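Local coordinates for putative diflavin flavoprotein A 3 (Synechocystis sp., PDB 6H0C) that probably passes electrons from NADH to oxygen, reducing it to water, this construct being its flavodiiron core of a metallo-hydrolase-type domain and a flavodoxin-like domain, at residues A[310-315]-A[330-335]. Numbering follows the deposited sequence.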
# COMPACT_ATOMS: atom_id res chain seq x y z
N PHE A 310 -6.37 -18.38 -10.19
CA PHE A 310 -5.49 -17.22 -10.38
C PHE A 310 -6.17 -16.20 -11.28
O PHE A 310 -7.02 -16.55 -12.11
CB PHE A 310 -4.14 -17.64 -10.97
CG PHE A 310 -4.23 -18.29 -12.34
CD1 PHE A 310 -4.18 -17.53 -13.49
CD2 PHE A 310 -4.34 -19.67 -12.47
CE1 PHE A 310 -4.27 -18.12 -14.73
CE2 PHE A 310 -4.42 -20.27 -13.71
CZ PHE A 310 -4.39 -19.49 -14.85
N ILE A 311 -5.79 -14.94 -11.12
CA ILE A 311 -6.36 -13.83 -11.86
C ILE A 311 -5.25 -12.90 -12.33
O ILE A 311 -4.39 -12.53 -11.54
CB ILE A 311 -7.35 -13.04 -10.99
CG1 ILE A 311 -8.46 -13.96 -10.45
CG2 ILE A 311 -7.93 -11.86 -11.77
CD1 ILE A 311 -9.47 -13.27 -9.53
N PHE A 312 -5.26 -12.53 -13.61
CA PHE A 312 -4.29 -11.58 -14.16
C PHE A 312 -4.93 -10.22 -14.43
O PHE A 312 -6.02 -10.14 -15.00
CB PHE A 312 -3.67 -12.10 -15.47
CG PHE A 312 -2.40 -12.93 -15.28
CD1 PHE A 312 -1.20 -12.51 -15.83
CD2 PHE A 312 -2.43 -14.13 -14.59
CE1 PHE A 312 -0.04 -13.27 -15.69
CE2 PHE A 312 -1.27 -14.90 -14.44
CZ PHE A 312 -0.07 -14.46 -14.99
N GLY A 313 -4.24 -9.16 -14.01
CA GLY A 313 -4.67 -7.80 -14.27
C GLY A 313 -3.56 -7.05 -14.98
O GLY A 313 -2.42 -7.03 -14.51
N SER A 314 -3.87 -6.43 -16.11
CA SER A 314 -2.81 -5.80 -16.90
C SER A 314 -3.29 -4.56 -17.64
O SER A 314 -4.38 -4.55 -18.21
CB SER A 314 -2.23 -6.81 -17.91
OG SER A 314 -1.23 -6.22 -18.73
N PRO A 315 -2.47 -3.50 -17.65
CA PRO A 315 -2.68 -2.39 -18.58
C PRO A 315 -2.15 -2.77 -19.96
O PRO A 315 -1.59 -3.86 -20.14
CB PRO A 315 -1.85 -1.26 -17.96
CG PRO A 315 -0.68 -2.00 -17.35
CD PRO A 315 -1.26 -3.30 -16.81
N GLY A 330 4.21 -16.78 -18.51
CA GLY A 330 4.98 -17.98 -18.80
C GLY A 330 5.12 -18.89 -17.59
O GLY A 330 4.95 -20.11 -17.68
N ILE A 331 5.43 -18.29 -16.45
CA ILE A 331 5.59 -19.05 -15.22
C ILE A 331 4.26 -19.66 -14.81
O ILE A 331 4.20 -20.80 -14.37
CB ILE A 331 6.15 -18.17 -14.07
CG1 ILE A 331 7.55 -17.64 -14.45
CG2 ILE A 331 6.19 -18.95 -12.76
CD1 ILE A 331 8.07 -16.56 -13.52
N THR A 332 3.18 -18.90 -14.99
CA THR A 332 1.86 -19.40 -14.63
C THR A 332 1.46 -20.57 -15.53
O THR A 332 1.02 -21.61 -15.04
CB THR A 332 0.81 -18.28 -14.71
OG1 THR A 332 1.14 -17.25 -13.77
CG2 THR A 332 -0.58 -18.82 -14.39
N LEU A 333 1.64 -20.42 -16.84
CA LEU A 333 1.30 -21.51 -17.76
C LEU A 333 2.17 -22.74 -17.51
O LEU A 333 1.69 -23.87 -17.61
CB LEU A 333 1.45 -21.06 -19.22
CG LEU A 333 0.40 -20.07 -19.73
CD1 LEU A 333 0.74 -19.61 -21.13
CD2 LEU A 333 -0.97 -20.70 -19.70
N ALA A 334 3.44 -22.52 -17.19
CA ALA A 334 4.36 -23.64 -16.95
C ALA A 334 4.02 -24.39 -15.66
O ALA A 334 4.44 -25.52 -15.49
CB ALA A 334 5.80 -23.15 -16.91
N ASN A 335 3.27 -23.76 -14.77
CA ASN A 335 3.07 -24.35 -13.45
C ASN A 335 1.64 -24.62 -13.02
O ASN A 335 1.41 -25.48 -12.17
CB ASN A 335 3.72 -23.46 -12.40
CG ASN A 335 5.22 -23.54 -12.45
OD1 ASN A 335 5.82 -24.51 -11.96
ND2 ASN A 335 5.85 -22.53 -13.05
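Thr332 meets Phe310 and Phe312 with different branches because its first torsion (chi1 -62°) sets the methyl CG2 anti to its own backbone N and leaves OG1 beside that N. The ring of Phe310, with CG between the backbone N and the carbonyl carbon (chi1 61°), offers a face to that methyl. CG2 of Thr332 stands almost over the ring centre, 3.8 Å from the centroid of Phe310 and 12° off the normal, a CH-pi contact. Phe312 is approached differently: OG1 of Thr332 lies in the plane of its ring, at the edge, 3.3 Å from CZ of Phe312 and close to CE2 as well. Here a polar oxygen faces the C-H rim of an aromatic ring. CB of Thr332 completes this approach, 3.9 Å from CZ of Phe312. The hydroxyl, buried here, is hydrogen-bonded to Ala328 O, one turn earlier in the same helix. No hydrogen bond joins the two segments, so the contact rests on packing: one threonine bridges two phenylalanines of the same strand. Edge-to-face, Phe362 of helix 353-364 meets both rings, while Ile261 of strand 257-262 touches Phe312 and Thr332. Strand 309-313, helix 323-335 and strand 341-348 form a beta-alpha-beta unit of the flavodoxin-like domain; the first strand is central in the five-stranded parallel sheet, between strands 257-262 and 341-348, and the helix packs against it beside helices 297-306 and 353-364.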